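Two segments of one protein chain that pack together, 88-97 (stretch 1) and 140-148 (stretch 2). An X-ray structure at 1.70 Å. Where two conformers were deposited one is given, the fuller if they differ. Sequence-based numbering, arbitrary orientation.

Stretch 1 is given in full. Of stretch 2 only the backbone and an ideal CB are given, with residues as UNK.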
ATOM      1  N   ILE A  88      -7.889 -13.876   7.902  1.00  6.50           N
ATOM      2  CA  ILE A  88      -8.604 -13.772   9.189  1.00  6.83           C
ATOM      3  C   ILE A  88      -8.825 -15.144   9.799  1.00  6.53           C
ATOM      4  O   ILE A  88      -8.599 -15.309  11.007  1.00  6.41           O
ATOM      5  CB  ILE A  88      -9.899 -12.959   9.009  1.00  6.92           C
ATOM      6  CG1 ILE A  88      -9.531 -11.499   8.736  1.00  7.39           C
ATOM      7  CG2 ILE A  88     -10.842 -13.048  10.243  1.00  8.00           C
ATOM      8  CD1 ILE A  88     -10.628 -10.603   8.115  1.00  7.74           C
ATOM      9  N   TYR A  89      -9.230 -16.120   8.971  1.00  6.86           N
ATOM     10  CA  TYR A  89      -9.424 -17.485   9.437  1.00  6.74           C
ATOM     11  C   TYR A  89      -8.096 -18.022  10.013  1.00  6.48           C
ATOM     12  O   TYR A  89      -8.052 -18.612  11.088  1.00  5.99           O
ATOM     13  CB  TYR A  89      -9.897 -18.379   8.283  1.00  7.10           C
ATOM     14  CG  TYR A  89     -10.038 -19.811   8.716  1.00  8.10           C
ATOM     15  CD1 TYR A  89      -8.952 -20.659   8.745  1.00  8.75           C
ATOM     16  CD2 TYR A  89     -11.259 -20.297   9.143  1.00  9.30           C
ATOM     17  CE1 TYR A  89      -9.078 -21.967   9.205  1.00  9.36           C
ATOM     18  CE2 TYR A  89     -11.404 -21.614   9.571  1.00 11.18           C
ATOM     19  CZ  TYR A  89     -10.301 -22.430   9.602  1.00 11.16           C
ATOM     20  OH  TYR A  89     -10.442 -23.722  10.068  1.00 14.68           O
ATOM     21  N   ARG A  90      -7.019 -17.816   9.272  1.00  6.78           N
ATOM     22  CA  ARG A  90      -5.696 -18.310   9.707  1.00  7.07           C
ATOM     23  C   ARG A  90      -5.283 -17.653  11.011  1.00  6.66           C
ATOM     24  O   ARG A  90      -4.795 -18.330  11.919  1.00  6.98           O
ATOM     25  CB  ARG A  90      -4.663 -18.101   8.630  1.00  6.72           C
ATOM     26  CG  ARG A  90      -4.880 -19.040   7.422  1.00  7.11           C
ATOM     27  CD  ARG A  90      -4.067 -18.585   6.255  1.00  9.66           C
ATOM     28  NE  ARG A  90      -4.253 -19.450   5.098  1.00  8.81           N
ATOM     29  CZ  ARG A  90      -3.738 -19.228   3.893  1.00 10.35           C
ATOM     30  NH1 ARG A  90      -3.020 -18.137   3.631  1.00 13.09           N
ATOM     31  NH2 ARG A  90      -3.967 -20.103   2.923  1.00 10.67           N
ATOM     32  N   ALA A  91      -5.494 -16.349  11.110  1.00  6.39           N
ATOM     33  CA  ALA A  91      -5.196 -15.644  12.355  1.00  6.75           C
ATOM     34  C   ALA A  91      -6.037 -16.181  13.506  1.00  5.99           C
ATOM     35  O   ALA A  91      -5.514 -16.479  14.594  1.00  5.42           O
ATOM     36  CB  ALA A  91      -5.392 -14.129  12.172  1.00  6.52           C
ATOM     37  N   ASN A  92      -7.352 -16.261  13.291  1.00  7.32           N
ATOM     38  CA  ASN A  92      -8.271 -16.821  14.299  1.00  6.98           C
ATOM     39  C   ASN A  92      -7.829 -18.214  14.738  1.00  6.72           C
ATOM     40  O   ASN A  92      -7.794 -18.541  15.941  1.00  6.40           O
ATOM     41  CB  ASN A  92      -9.707 -16.926  13.743  1.00  6.86           C
ATOM     42  CG  ASN A  92     -10.440 -15.573  13.614  1.00  7.25           C
ATOM     43  OD1 ASN A  92     -10.068 -14.575  14.205  1.00  7.61           O
ATOM     44  ND2 ASN A  92     -11.524 -15.579  12.851  1.00  8.61           N
ATOM     45  N   ASP A  93      -7.494 -19.058  13.761  1.00  6.09           N
ATOM     46  CA  ASP A  93      -7.108 -20.436  14.026  1.00  7.65           C
ATOM     47  C   ASP A  93      -5.859 -20.482  14.918  1.00  7.06           C
ATOM     48  O   ASP A  93      -5.810 -21.188  15.927  1.00  6.58           O
ATOM     49  CB  ASP A  93      -6.810 -21.114  12.686  1.00  6.94           C
ATOM     50  CG  ASP A  93      -6.413 -22.558  12.835  1.00 11.83           C
ATOM     51  OD1 ASP A  93      -7.246 -23.368  13.327  1.00 12.96           O
ATOM     52  OD2 ASP A  93      -5.235 -22.856  12.496  1.00 15.71           O
ATOM     53  N   PHE A  94      -4.857 -19.711  14.535  1.00  6.90           N
ATOM     54  CA  PHE A  94      -3.617 -19.613  15.313  1.00  7.03           C
ATOM     55  C   PHE A  94      -3.873 -19.159  16.751  1.00  6.95           C
ATOM     56  O   PHE A  94      -3.358 -19.759  17.691  1.00  7.70           O
ATOM     57  CB  PHE A  94      -2.641 -18.641  14.633  1.00  7.42           C
ATOM     58  CG  PHE A  94      -1.389 -18.432  15.424  1.00  6.90           C
ATOM     59  CD1 PHE A  94      -0.350 -19.338  15.326  1.00  8.77           C
ATOM     60  CD2 PHE A  94      -1.274 -17.377  16.288  1.00  8.30           C
ATOM     61  CE1 PHE A  94       0.791 -19.199  16.086  1.00  7.71           C
ATOM     62  CE2 PHE A  94      -0.110 -17.232  17.084  1.00  8.81           C
ATOM     63  CZ  PHE A  94       0.915 -18.146  16.943  1.00 11.16           C
ATOM     64  N   LEU A  95      -4.682 -18.113  16.908  1.00  6.71           N
ATOM     65  CA  LEU A  95      -5.016 -17.558  18.229  1.00  7.49           C
ATOM     66  C   LEU A  95      -5.798 -18.549  19.105  1.00  7.96           C
ATOM     67  O   LEU A  95      -5.491 -18.738  20.291  1.00  8.73           O
ATOM     68  CB  LEU A  95      -5.760 -16.227  18.081  1.00  6.92           C
ATOM     69  CG  LEU A  95      -4.895 -15.124  17.460  1.00  5.50           C
ATOM     70  CD1 LEU A  95      -5.691 -13.942  16.944  1.00  4.87           C
ATOM     71  CD2 LEU A  95      -3.808 -14.653  18.487  1.00  6.40           C
ATOM     72  N   GLU A  96      -6.804 -19.191  18.529  1.00  8.12           N
ATOM     73  CA  GLU A  96      -7.572 -20.218  19.238  1.00  8.37           C
ATOM     74  C   GLU A  96      -6.668 -21.340  19.714  1.00  8.78           C
ATOM     75  O   GLU A  96      -6.760 -21.774  20.843  1.00  9.25           O
ATOM     76  CB  GLU A  96      -8.655 -20.786  18.300  1.00  8.56           C
ATOM     77  CG  GLU A  96      -9.769 -19.789  18.029  1.00  8.28           C
ATOM     78  CD  GLU A  96     -10.601 -20.121  16.802  1.00 10.18           C
ATOM     79  OE1 GLU A  96     -10.551 -21.264  16.321  1.00  9.98           O
ATOM     80  OE2 GLU A  96     -11.260 -19.196  16.273  1.00  9.44           O
ATOM     81  N   ARG A  97      -5.806 -21.819  18.825  1.00  8.02           N
ATOM     82  CA  ARG A  97      -4.942 -22.923  19.130  1.00  9.15           C
ATOM     83  C   ARG A  97      -3.846 -22.599  20.141  1.00  8.89           C
ATOM     84  O   ARG A  97      -3.629 -23.374  21.082  1.00  8.39           O
ATOM     85  CB  ARG A  97      -4.342 -23.461  17.853  1.00 10.01           C
ATOM     86  CG  ARG A  97      -5.401 -24.166  16.981  1.00 11.25           C
ATOM     87  CD  ARG A  97      -4.874 -24.355  15.584  1.00 12.61           C
ATOM     88  NE  ARG A  97      -3.768 -25.303  15.494  1.00 16.44           N
ATOM     89  CZ  ARG A  97      -3.053 -25.539  14.385  1.00 17.11           C
ATOM     90  NH1 ARG A  97      -3.316 -24.893  13.256  1.00 19.19           N
ATOM     91  NH2 ARG A  97      -2.060 -26.428  14.405  1.00 21.39           N
ATOM     92  N   UNK A 140     -17.799  -9.304  10.859  1.00  7.44           N
ATOM     93  CA  UNK A 140     -16.814  -9.636  11.892  1.00  8.49           C
ATOM     94  C   UNK A 140     -16.887 -11.154  12.063  1.00  8.14           C
ATOM     95  O   UNK A 140     -17.789 -11.668  12.742  1.00  7.79           O
ATOM     96  CB  UNK A 140     -17.082  -8.899  13.206  1.00  8.49           C
ATOM     97  N   UNK A 141     -15.940 -11.864  11.443  1.00  7.99           N
ATOM     98  CA  UNK A 141     -15.837 -13.317  11.479  1.00  8.64           C
ATOM     99  C   UNK A 141     -14.867 -13.648  12.603  1.00 10.03           C
ATOM    100  O   UNK A 141     -13.654 -13.823  12.381  1.00 11.93           O
ATOM    101  CB  UNK A 141     -15.375 -13.895  10.140  1.00  8.64           C
ATOM    102  N   UNK A 142     -15.415 -13.747  13.806  1.00  8.90           N
ATOM    103  CA  UNK A 142     -14.570 -13.769  14.998  1.00  9.52           C
ATOM    104  C   UNK A 142     -13.995 -15.069  15.457  1.00  9.29           C
ATOM    105  O   UNK A 142     -13.214 -15.094  16.428  1.00  8.87           O
ATOM    106  CB  UNK A 142     -15.373 -13.199  16.169  1.00  9.52           C
ATOM    107  N   UNK A 143     -14.350 -16.149  14.780  1.00  8.71           N
ATOM    108  CA  UNK A 143     -13.789 -17.453  15.103  1.00  8.05           C
ATOM    109  C   UNK A 143     -13.795 -18.335  13.882  1.00  8.02           C
ATOM    110  O   UNK A 143     -14.496 -18.061  12.906  1.00  8.34           O
ATOM    111  CB  UNK A 143     -14.563 -18.117  16.243  1.00  8.05           C
ATOM    112  N   UNK A 144     -12.981 -19.387  13.920  1.00  7.99           N
ATOM    113  CA  UNK A 144     -12.995 -20.386  12.880  1.00  8.25           C
ATOM    114  C   UNK A 144     -14.360 -21.075  12.850  1.00  9.10           C
ATOM    115  O   UNK A 144     -14.870 -21.402  11.785  1.00  9.45           O
ATOM    116  CB  UNK A 144     -11.871 -21.402  13.093  1.00  8.25           C
ATOM    117  N   UNK A 145     -14.964 -21.280  14.013  1.00  9.68           N
ATOM    118  CA  UNK A 145     -16.305 -21.911  14.061  1.00 10.09           C
ATOM    119  C   UNK A 145     -17.316 -21.047  13.268  1.00 10.45           C
ATOM    120  O   UNK A 145     -18.100 -21.592  12.483  1.00 10.55           O
ATOM    121  CB  UNK A 145     -16.770 -22.082  15.509  1.00 10.09           C
ATOM    122  N   UNK A 146     -17.265 -19.716  13.399  1.00 10.11           N
ATOM    123  CA  UNK A 146     -18.199 -18.881  12.651  0.50 10.57           C
ATOM    124  C   UNK A 146     -18.052 -19.061  11.146  1.00 10.80           C
ATOM    125  O   UNK A 146     -19.056 -19.036  10.419  1.00 10.58           O
ATOM    126  CB  UNK A 146     -17.996 -17.409  13.018  0.50 10.57           C
ATOM    127  N   UNK A 147     -16.834 -19.299  10.669  1.00 10.68           N
ATOM    128  CA  UNK A 147     -16.614 -19.510   9.241  0.50 11.53           C
ATOM    129  C   UNK A 147     -17.349 -20.723   8.691  1.00 12.06           C
ATOM    130  O   UNK A 147     -17.511 -20.850   7.493  1.00 12.89           O
ATOM    131  CB  UNK A 147     -15.116 -19.660   8.967  0.50 11.53           C
ATOM    132  N   UNK A 148     -17.763 -21.633   9.572  1.00 11.95           N
ATOM    133  CA  UNK A 148     -18.461 -22.831   9.155  1.00 13.10           C
ATOM    134  C   UNK A 148     -19.969 -22.791   9.391  1.00 11.78           C
ATOM    135  O   UNK A 148     -20.664 -23.777   9.147  1.00 11.25           O
ATOM    136  CB  UNK A 148     -17.867 -24.037   9.885  1.00 13.10           C
TER

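Stretch 1 is one unbroken helix, and the face it turns to its partner carries Ile 88, Tyr 89, Asn 92 and Glu 96, a run that goes from greasy to aromatic to amide to acid. Stretch 2 meets these groups with both backbone and side chain.

Position 140 points its CB away, with nothing of the helix within 5.5 Å. The contact sets no rule here; the residue is Leu 140, which makes no contact.

At 141 CA-to-CB runs sideways, and the ideal CB lies 4.6 Å from Ile 88 CG2. More telling is the backbone: the carbonyl of 141 faces the amide of Asn 92, so the main chain does the binding and many side chains, most readily apolar ones, would suit. The deposited residue is Met 141, as selenomethionine, and its end leads away from the helix. Its O accepts from Asn 92 ND2 at 2.8 Å and packs against Ile 88 CG2 at 3.6 Å. A water joins the same O to Asn 92 OD1, so both ends of the amide are tied to one carbonyl.

Position 142 points away into space the helix leaves free, and polar or small residues would do. It is Thr 142, whose contribution is again backbone: a water donates to both its O and Glu 96 OE2.

At 143 phi/psi of -153/161 is extended, and the chain then turns helical, the classic setting for an N-cap. CA-to-CB points away overall, yet the ideal CB touches the helix, 3.5 Å from Glu 96 OE2, which leaves little room on that side. Ser, Thr, Asp or Asn could cap, though an acid would bring a second negative charge near the glutamate. Ser 143 is found, its OG accepting from the backbone N of 146 at 3.0 Å, a capping bond.

Position 144 is the heart of the contact. CB points toward the helix, 3.5 Å from Glu 96 OE1 and 3.6 Å from Tyr 89 CE2, so the site asks for a donor on one side and a compact carbon group on the other. Ser would supply the donor alone, Val the carbon alone; Thr combines them. Thr 144 gives OG1 to Glu 96 OE1 at 2.6 Å, while its N donates to Glu 96 OE2 at 2.9 Å, so the carboxylate grips backbone and side chain together. Its methyl CG2 lies over the face of the Tyr 89 ring, 3.8 Å from the centroid, and the whole side chain fills a hole among Tyr 89, Asn 92, Asp 93 and Glu 96.

Position 145 points away and tolerates most polar residues; the end of Gln 145 comes back toward Glu 96. At 146 CA-to-CB runs sideways, clear of the helix, so the contact sets no preference; it is Met 146, also selenomethionine.

At 147 CB points toward the helix, 3.9 Å from Tyr 89 CD2, so a small residue fits well. Ser 147 brings OG to the ring edge and binds a water that also reaches Asn 92 ND2.

At 148 CA-to-CB runs sideways and many side chains would suit. Asn 148 ND2 weakly donates to a water held by Tyr 89 OH.

Stretch 2, residues 140-148: LMTSTQMSN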
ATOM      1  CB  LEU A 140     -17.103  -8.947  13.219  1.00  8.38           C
ATOM      2  CG  LEU A 140     -16.727  -7.475  13.295  1.00 10.49           C
ATOM      3  CD1 LEU A 140     -17.239  -6.773  14.556  1.00 10.62           C
ATOM      4  CD2 LEU A 140     -15.206  -7.362  13.188  1.00 10.36           C
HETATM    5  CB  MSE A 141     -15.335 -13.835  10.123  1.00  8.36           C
HETATM    6  CG  MSE A 141     -15.570 -15.266   9.880  1.00 10.24           C
HETATM    7 SE   MSE A 141     -17.462 -15.697   9.597  0.75  7.60          SE
HETATM    8  CE  MSE A 141     -17.743 -14.890   7.910  1.00 11.81           C
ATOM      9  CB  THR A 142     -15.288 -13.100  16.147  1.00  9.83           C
ATOM     10  OG1 THR A 142     -16.563 -13.714  16.320  1.00 12.08           O
ATOM     11  CG2 THR A 142     -15.454 -11.611  15.832  1.00 11.74           C
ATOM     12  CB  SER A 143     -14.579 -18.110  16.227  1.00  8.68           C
ATOM     13  OG  SER A 143     -15.847 -18.529  15.773  1.00  7.12           O
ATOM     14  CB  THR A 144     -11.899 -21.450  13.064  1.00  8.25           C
ATOM     15  OG1 THR A 144     -12.028 -22.078  14.345  1.00  7.86           O
ATOM     16  CG2 THR A 144     -10.519 -20.813  12.926  1.00  8.05           C
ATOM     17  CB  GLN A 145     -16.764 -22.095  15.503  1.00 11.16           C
ATOM     18  CG  GLN A 145     -16.015 -23.166  16.266  1.00 15.04           C
ATOM     19  CD  GLN A 145     -14.587 -22.796  16.774  1.00 18.77           C
ATOM     20  OE1 GLN A 145     -14.103 -21.639  16.676  1.00 15.44           O
ATOM     21  NE2 GLN A 145     -13.918 -23.808  17.344  1.00 18.84           N
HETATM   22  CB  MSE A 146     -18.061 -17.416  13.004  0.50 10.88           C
HETATM   23  CG  MSE A 146     -19.261 -16.620  12.588  0.50 11.10           C
HETATM   24 SE   MSE A 146     -19.065 -14.864  13.287  0.38 12.95          SE
HETATM   25  CE  MSE A 146     -18.835 -15.337  15.147  0.50 11.73           C
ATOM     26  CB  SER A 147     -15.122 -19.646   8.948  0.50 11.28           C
ATOM     27  OG  SER A 147     -14.455 -18.506   9.429  0.50 11.81           O
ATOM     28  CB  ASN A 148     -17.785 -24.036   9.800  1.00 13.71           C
ATOM     29  CG  ASN A 148     -16.369 -24.198   9.267  1.00 17.50           C
ATOM     30  OD1 ASN A 148     -16.156 -24.138   8.046  1.00 23.05           O
ATOM     31  ND2 ASN A 148     -15.400 -24.287  10.160  1.00 20.63           N
TER
HETATM   32  O   HOH W   1     -12.558 -24.758  11.108  1.00 25.93           O
HETATM   33  O   HOH W   2     -12.586 -17.232  10.773  1.00  9.67           O
HETATM   34  O   HOH W   3     -11.759 -12.220  13.698  1.00 13.11           O
HETATM   35  O   HOH W   4     -11.401 -16.848  17.560  1.00 14.76           O
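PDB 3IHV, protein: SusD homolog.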